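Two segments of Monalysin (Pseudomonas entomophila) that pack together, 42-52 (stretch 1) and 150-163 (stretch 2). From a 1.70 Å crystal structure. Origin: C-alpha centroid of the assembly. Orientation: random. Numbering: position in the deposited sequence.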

ATOM      1  N   TYR A  42     -11.002  -1.766  13.152  1.00 11.15           N
ATOM      2  CA  TYR A  42     -10.924  -1.257  14.506  1.00 11.96           C
ATOM      3  C   TYR A  42     -10.022  -0.029  14.515  1.00 12.70           C
ATOM      4  O   TYR A  42      -8.846  -0.121  14.192  1.00 11.05           O
ATOM      5  N   ILE A  43     -10.576   1.120  14.923  1.00 10.82           N
ATOM      6  CA  ILE A  43      -9.832   2.374  15.010  1.00  9.63           C
ATOM      7  C   ILE A  43     -10.211   3.025  16.338  1.00 13.31           C
ATOM      8  O   ILE A  43     -11.388   3.317  16.558  1.00 11.31           O
ATOM      9  N   GLY A  44      -9.205   3.275  17.156  1.00 13.68           N
ATOM     10  CA  GLY A  44      -9.345   3.972  18.430  1.00 15.25           C
ATOM     11  C   GLY A  44      -9.897   3.118  19.546  1.00 20.11           C
ATOM     12  O   GLY A  44      -9.134   2.474  20.272  1.00 20.87           O
ATOM     13  N   LYS A  45     -11.221   3.115  19.691  1.00 17.69           N
ATOM     14  CA  LYS A  45     -11.891   2.382  20.768  1.00 17.85           C
ATOM     15  C   LYS A  45     -12.919   1.357  20.289  1.00 20.86           C
ATOM     16  O   LYS A  45     -13.497   0.671  21.133  1.00 21.98           O
ATOM     17  N   GLN A  46     -13.172   1.247  18.960  1.00 14.74           N
ATOM     18  CA  GLN A  46     -14.186   0.330  18.432  1.00 14.03           C
ATOM     19  C   GLN A  46     -14.016  -0.020  16.944  1.00 17.79           C
ATOM     20  O   GLN A  46     -13.226   0.610  16.241  1.00 17.25           O
ATOM     21  N   ASN A  47     -14.849  -0.960  16.471  1.00 13.96           N
ATOM     22  CA  ASN A  47     -14.959  -1.323  15.067  1.00 13.01           C
ATOM     23  C   ASN A  47     -15.841  -0.308  14.364  1.00 16.25           C
ATOM     24  O   ASN A  47     -16.861   0.149  14.912  1.00 16.46           O
ATOM     25  N   TRP A  48     -15.460   0.027  13.144  1.00 11.02           N
ATOM     26  CA  TRP A  48     -16.232   0.928  12.296  1.00 10.70           C
ATOM     27  C   TRP A  48     -16.491   0.227  10.980  1.00 12.34           C
ATOM     28  O   TRP A  48     -15.591  -0.446  10.469  1.00 12.53           O
ATOM     29  N   GLY A  49     -17.686   0.412  10.439  1.00  7.60           N
ATOM     30  CA  GLY A  49     -18.075  -0.102   9.132  1.00  7.11           C
ATOM     31  C   GLY A  49     -17.284   0.694   8.117  1.00 10.61           C
ATOM     32  O   GLY A  49     -17.495   1.904   7.985  1.00  8.80           O
ATOM     33  N   THR A  50     -16.365   0.026   7.410  1.00  7.74           N
ATOM     34  CA  THR A  50     -15.406   0.702   6.533  1.00  7.10           C
ATOM     35  C   THR A  50     -15.398   0.231   5.100  1.00  9.10           C
ATOM     36  O   THR A  50     -15.355  -0.973   4.855  1.00  9.88           O
ATOM     37  N   TYR A  51     -15.365   1.183   4.147  1.00  6.02           N
ATOM     38  CA  TYR A  51     -15.203   0.859   2.734  1.00  5.54           C
ATOM     39  C   TYR A  51     -13.694   0.868   2.490  1.00  8.47           C
ATOM     40  O   TYR A  51     -13.015   1.803   2.932  1.00  7.64           O
ATOM     41  N   THR A  52     -13.167  -0.159   1.809  1.00  4.12           N
ATOM     42  CA  THR A  52     -11.734  -0.224   1.505  1.00  4.33           C
ATOM     43  C   THR A  52     -11.534  -0.549   0.049  1.00  7.52           C
ATOM     44  O   THR A  52     -12.232  -1.403  -0.475  1.00  6.01           O
ATOM     45  N   ASN A 150     -12.754   4.474   3.924  1.00  5.52           N
ATOM     46  CA  ASN A 150     -13.751   5.372   4.482  1.00  4.69           C
ATOM     47  C   ASN A 150     -14.341   4.613   5.667  1.00  7.86           C
ATOM     48  O   ASN A 150     -15.166   3.718   5.462  1.00  8.64           O
ATOM     49  N   ALA A 151     -13.869   4.924   6.873  1.00  5.71           N
ATOM     50  CA  ALA A 151     -14.373   4.340   8.121  1.00  5.85           C
ATOM     51  C   ALA A 151     -15.569   5.208   8.484  1.00  9.73           C
ATOM     52  O   ALA A 151     -15.413   6.342   8.966  1.00  8.02           O
ATOM     53  N   THR A 152     -16.765   4.712   8.131  1.00  7.62           N
ATOM     54  CA  THR A 152     -18.018   5.462   8.310  1.00  7.75           C
ATOM     55  C   THR A 152     -18.269   5.766   9.803  1.00 11.13           C
ATOM     56  O   THR A 152     -17.971   4.946  10.680  1.00  9.99           O
ATOM     57  N   SER A 153     -18.715   7.007  10.078  1.00  9.43           N
ATOM     58  CA  SER A 153     -18.999   7.525  11.435  1.00  8.44           C
ATOM     59  C   SER A 153     -17.758   7.702  12.340  1.00 12.51           C
ATOM     60  O   SER A 153     -17.904   8.248  13.428  1.00 12.61           O
ATOM     61  N   ALA A 154     -16.537   7.310  11.894  1.00  7.43           N
ATOM     62  CA  ALA A 154     -15.340   7.359  12.746  1.00  6.81           C
ATOM     63  C   ALA A 154     -14.700   8.736  12.932  1.00  9.00           C
ATOM     64  O   ALA A 154     -13.806   8.885  13.757  1.00  9.54           O
ATOM     65  N   GLY A 155     -15.117   9.701  12.131  1.00  9.59           N
ATOM     66  CA  GLY A 155     -14.510  11.032  12.069  1.00 10.00           C
ATOM     67  C   GLY A 155     -14.655  11.959  13.259  1.00 15.63           C
ATOM     68  O   GLY A 155     -13.830  12.856  13.427  1.00 15.29           O
ATOM     69  N   ARG A 156     -15.703  11.787  14.077  1.00 15.14           N
ATOM     70  CA  ARG A 156     -15.885  12.646  15.262  1.00 15.83           C
ATOM     71  C   ARG A 156     -14.884  12.281  16.350  1.00 19.18           C
ATOM     72  O   ARG A 156     -14.304  13.168  16.962  1.00 19.38           O
ATOM     73  N   GLN A 157     -14.650  10.971  16.545  1.00 14.00           N
ATOM     74  CA  GLN A 157     -13.766  10.435  17.578  1.00 14.13           C
ATOM     75  C   GLN A 157     -12.342  10.185  17.148  1.00 19.08           C
ATOM     76  O   GLN A 157     -11.461  10.141  18.003  1.00 19.79           O
ATOM     77  N   ASN A 158     -12.104   9.995  15.842  1.00 14.71           N
ATOM     78  CA  ASN A 158     -10.777   9.642  15.360  1.00 13.78           C
ATOM     79  C   ASN A 158     -10.198  10.592  14.317  1.00 16.69           C
ATOM     80  O   ASN A 158      -9.420  10.148  13.477  1.00 14.43           O
ATOM     81  N   ALA A 159     -10.474  11.910  14.424  1.00 14.51           N
ATOM     82  CA  ALA A 159      -9.931  12.907  13.489  1.00 14.52           C
ATOM     83  C   ALA A 159      -8.394  13.041  13.545  1.00 17.62           C
ATOM     84  O   ALA A 159      -7.798  13.566  12.600  1.00 17.72           O
ATOM     85  N   ASN A 160      -7.754  12.559  14.639  1.00 14.33           N
ATOM     86  CA  ASN A 160      -6.293  12.595  14.824  1.00 14.37           C
ATOM     87  C   ASN A 160      -5.636  11.203  14.876  1.00 16.77           C
ATOM     88  O   ASN A 160      -4.457  11.091  15.236  1.00 16.60           O
ATOM     89  N   ALA A 161      -6.391  10.158  14.505  1.00 12.74           N
ATOM     90  CA  ALA A 161      -5.902   8.777  14.505  1.00 11.68           C
ATOM     91  C   ALA A 161      -4.739   8.567  13.521  1.00 14.56           C
ATOM     92  O   ALA A 161      -3.828   7.800  13.826  1.00 13.36           O
ATOM     93  N   PHE A 162      -4.765   9.251  12.347  1.00 10.22           N
ATOM     94  CA  PHE A 162      -3.767   9.046  11.297  1.00  9.59           C
ATOM     95  C   PHE A 162      -2.905  10.281  10.991  1.00 14.17           C
ATOM     96  O   PHE A 162      -3.321  11.414  11.250  1.00 12.70           O
ATOM     97  N   ALA A 163      -1.702  10.051  10.421  1.00 12.89           N
ATOM     98  CA  ALA A 163      -0.766  11.109  10.032  1.00 13.19           C
ATOM     99  C   ALA A 163      -1.425  12.049   8.986  1.00 14.71           C
ATOM    100  O   ALA A 163      -1.229  13.263   9.035  1.00 13.57           O
TER

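The two stretches join as a short antiparallel pairing that opens into a side-chain interface, burying 693 Å² in total. At the paired end, Tyr51 N donates to Asn150 O and Asn150 N to Tyr51 O, both at 2.9 Å. Tyr51 (m) brings the edge of its ring to Thr152, with Tyr51 CE1 3.7 Å from Thr152 CG2. One bridge further on, at Thr50 and Ala151, the strand of stretch 2 ends and a type II turn runs from Ala151 to Ala154; the indole of Trp48 packs against this turn and the residues after it.

Trp48 (chi1 m, chi2 95°) points toward stretch 2 and is the largest bump in the contact. The methyl of Ala154 is seated on one face of the indole, its CB 3.5 Å from the centroid of the five-membered ring and 12° off the normal, a CH-pi contact. The six-membered ring meets both Ser153 and Gln157: Trp48 CZ3 is 3.3 Å from Ser153 O, and Gln157 NE2 is at the ring edge, 3.6 Å from Trp48 CH2. Trp48 NE1 donates to Ile43 O at 2.9 Å, which ties the ring to the hairpin.

Ile43 (m, t) also points toward stretch 2. Its CD1 packs 3.5 Å from Ala151 CB and its CG2 3.9 Å from Ala161 CB; both methyls touch the Phe162 ring (Ile43 CG2 to Phe162 CE2 4.0 Å, Ile43 CD1 to Phe162 CZ 4.1 Å), and Asn158 CG lies 3.7 Å from Ile43 CG2. Gln157 and Asn158 (both m) point toward stretch 1. At Gly44, an ideal CB would fall 2.3 Å from Asn158 OD1, leaving no room for a side chain.

Polar groups and water complete the fit. Thr152 (p) donates from OG1 to Gly49 O at 2.8 Å. Water 1 links Lys45 N to Asn158 ND2, waters 2 and 3 both bridge the side chains of Gln46 and Gln157, and water 4 joins Gly49 N to Thr152 O.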

ATOM      1  CB  TYR A  42     -10.395  -2.340  15.470  1.00 14.37           C
ATOM      2  CG  TYR A  42     -10.484  -1.940  16.932  1.00 17.99           C
ATOM      3  CD1 TYR A  42      -9.509  -1.134  17.519  1.00 20.05           C
ATOM      4  CD2 TYR A  42     -11.525  -2.396  17.738  1.00 19.07           C
ATOM      5  CE1 TYR A  42      -9.588  -0.762  18.861  1.00 22.08           C
ATOM      6  CE2 TYR A  42     -11.605  -2.042  19.084  1.00 20.20           C
ATOM      7  CZ  TYR A  42     -10.644  -1.210  19.636  1.00 25.95           C
ATOM      8  OH  TYR A  42     -10.714  -0.856  20.958  1.00 30.22           O
ATOM      9  CB  ILE A  43     -10.128   3.362  13.830  1.00 11.77           C
ATOM     10  CG1 ILE A  43      -9.951   2.704  12.440  1.00 11.81           C
ATOM     11  CG2 ILE A  43      -9.232   4.623  13.944  1.00 11.78           C
ATOM     12  CD1 ILE A  43     -10.593   3.498  11.278  1.00 10.70           C
ATOM     13  CB  LYS A  45     -12.544   3.384  21.758  1.00 19.88           C
ATOM     14  CG  LYS A  45     -11.547   4.252  22.521  1.00 32.45           C
ATOM     15  CD  LYS A  45     -12.240   5.171  23.523  1.00 43.04           C
ATOM     16  CE  LYS A  45     -12.029   6.628  23.196  1.00 54.75           C
ATOM     17  NZ  LYS A  45     -12.700   7.518  24.178  1.00 65.00           N
ATOM     18  CB  GLN A  46     -15.604   0.930  18.628  1.00 14.90           C
ATOM     19  CG  GLN A  46     -15.843   2.171  17.750  1.00 17.56           C
ATOM     20  CD  GLN A  46     -17.265   2.648  17.753  1.00 22.85           C
ATOM     21  OE1 GLN A  46     -17.686   3.375  18.652  1.00 19.82           O
ATOM     22  NE2 GLN A  46     -18.015   2.310  16.717  1.00 15.84           N
ATOM     23  CB  ASN A  47     -15.558  -2.713  14.896  1.00 14.76           C
ATOM     24  CG  ASN A  47     -14.523  -3.798  15.032  1.00 31.17           C
ATOM     25  OD1 ASN A  47     -13.413  -3.714  14.480  1.00 19.18           O
ATOM     26  ND2 ASN A  47     -14.852  -4.822  15.802  1.00 24.40           N
ATOM     27  CB  TRP A  48     -15.460   2.242  12.032  1.00  9.43           C
ATOM     28  CG  TRP A  48     -15.015   2.967  13.267  1.00 10.15           C
ATOM     29  CD1 TRP A  48     -13.802   2.881  13.872  1.00 12.99           C
ATOM     30  CD2 TRP A  48     -15.806   3.866  14.073  1.00 10.31           C
ATOM     31  NE1 TRP A  48     -13.763   3.697  14.981  1.00 12.57           N
ATOM     32  CE2 TRP A  48     -14.980   4.316  15.125  1.00 13.32           C
ATOM     33  CE3 TRP A  48     -17.111   4.389  13.957  1.00 11.28           C
ATOM     34  CZ2 TRP A  48     -15.429   5.216  16.097  1.00 12.87           C
ATOM     35  CZ3 TRP A  48     -17.553   5.291  14.923  1.00 12.14           C
ATOM     36  CH2 TRP A  48     -16.719   5.691  15.974  1.00 12.32           C
ATOM     37  CB  THR A  50     -14.007   0.561   7.154  1.00 13.17           C
ATOM     38  OG1 THR A  50     -14.024   0.966   8.525  1.00  8.79           O
ATOM     39  CG2 THR A  50     -12.916   1.308   6.378  1.00  9.79           C
ATOM     40  CB  TYR A  51     -15.868   1.906   1.820  1.00  6.79           C
ATOM     41  CG  TYR A  51     -17.382   1.924   1.876  1.00  6.86           C
ATOM     42  CD1 TYR A  51     -18.058   2.725   2.795  1.00  9.08           C
ATOM     43  CD2 TYR A  51     -18.141   1.159   0.990  1.00  6.67           C
ATOM     44  CE1 TYR A  51     -19.455   2.755   2.842  1.00  8.85           C
ATOM     45  CE2 TYR A  51     -19.537   1.163   1.041  1.00  7.31           C
ATOM     46  CZ  TYR A  51     -20.188   1.972   1.962  1.00 12.47           C
ATOM     47  OH  TYR A  51     -21.559   1.983   1.994  1.00 11.45           O
ATOM     48  CB  THR A  52     -11.058  -1.319   2.379  1.00  8.48           C
ATOM     49  OG1 THR A  52     -11.122  -0.926   3.740  1.00  7.30           O
ATOM     50  CG2 THR A  52      -9.588  -1.581   1.995  1.00  7.53           C
ATOM     51  CB  ASN A 150     -14.869   5.791   3.506  1.00  5.90           C
ATOM     52  CG  ASN A 150     -15.995   6.517   4.255  1.00  7.32           C
ATOM     53  OD1 ASN A 150     -15.906   6.760   5.471  1.00  8.39           O
ATOM     54  ND2 ASN A 150     -17.076   6.865   3.583  1.00  6.60           N
ATOM     55  CB  ALA A 151     -13.293   4.378   9.202  1.00  6.58           C
ATOM     56  CB  THR A 152     -19.205   4.798   7.577  1.00 11.41           C
ATOM     57  OG1 THR A 152     -19.633   3.627   8.273  1.00 11.58           O
ATOM     58  CG2 THR A 152     -18.895   4.476   6.107  1.00  8.97           C
ATOM     59  CB  SER A 153     -20.052   6.681  12.163  1.00  9.15           C
ATOM     60  OG  SER A 153     -21.211   6.511  11.369  1.00 13.44           O
ATOM     61  CB  ALA A 154     -14.298   6.375  12.211  1.00  7.43           C
ATOM     62  CB  ARG A 156     -17.312  12.542  15.829  1.00 18.06           C
ATOM     63  CG  ARG A 156     -18.339  13.326  15.056  1.00 29.22           C
ATOM     64  CD  ARG A 156     -19.520  13.690  15.939  1.00 34.97           C
ATOM     65  NE  ARG A 156     -20.422  14.625  15.265  1.00 38.44           N
ATOM     66  CZ  ARG A 156     -21.469  14.263  14.531  1.00 52.96           C
ATOM     67  NH1 ARG A 156     -21.764  12.977  14.370  1.00 43.40           N
ATOM     68  NH2 ARG A 156     -22.232  15.184  13.953  1.00 34.34           N
ATOM     69  CB  GLN A 157     -14.362   9.145  18.156  1.00 15.45           C
ATOM     70  CG  GLN A 157     -15.691   9.382  18.876  1.00 26.20           C
ATOM     71  CD  GLN A 157     -16.290   8.100  19.382  1.00 45.77           C
ATOM     72  OE1 GLN A 157     -15.718   7.408  20.232  1.00 40.47           O
ATOM     73  NE2 GLN A 157     -17.467   7.767  18.879  1.00 38.53           N
ATOM     74  CB  ASN A 158     -10.782   8.187  14.842  1.00 13.70           C
ATOM     75  CG  ASN A 158     -11.061   7.195  15.939  1.00 18.05           C
ATOM     76  OD1 ASN A 158     -10.233   6.993  16.828  1.00 17.28           O
ATOM     77  ND2 ASN A 158     -12.270   6.658  15.968  1.00 13.01           N
ATOM     78  CB  ALA A 159     -10.589  14.264  13.728  1.00 15.99           C
ATOM     79  CB  ASN A 160      -5.936  13.409  16.066  1.00 16.99           C
ATOM     80  CG  ASN A 160      -6.253  14.869  15.891  1.00 36.68           C
ATOM     81  OD1 ASN A 160      -5.665  15.559  15.055  1.00 31.10           O
ATOM     82  ND2 ASN A 160      -7.242  15.351  16.623  1.00 31.04           N
ATOM     83  CB  ALA A 161      -7.044   7.826  14.169  1.00 12.59           C
ATOM     84  CB  PHE A 162      -4.459   8.505  10.023  1.00  9.88           C
ATOM     85  CG  PHE A 162      -5.268   7.246  10.269  1.00  9.87           C
ATOM     86  CD1 PHE A 162      -4.648   5.995  10.311  1.00 11.76           C
ATOM     87  CD2 PHE A 162      -6.632   7.318  10.533  1.00 10.39           C
ATOM     88  CE1 PHE A 162      -5.392   4.836  10.568  1.00 12.48           C
ATOM     89  CE2 PHE A 162      -7.376   6.158  10.787  1.00 13.06           C
ATOM     90  CZ  PHE A 162      -6.749   4.927  10.817  1.00 11.42           C
ATOM     91  CB  ALA A 163       0.509  10.492   9.456  1.00 14.38           C
TER
HETATM   92  O   HOH W   1     -12.956   5.385  18.673  1.00 15.91           O
HETATM   93  O   HOH W   2     -15.775   4.699  20.026  1.00 28.01           O
HETATM   94  O   HOH W   3     -19.158   5.568  19.308  1.00 31.44           O
HETATM   95  O   HOH W   4     -19.247   2.535  11.540  1.00 13.24           O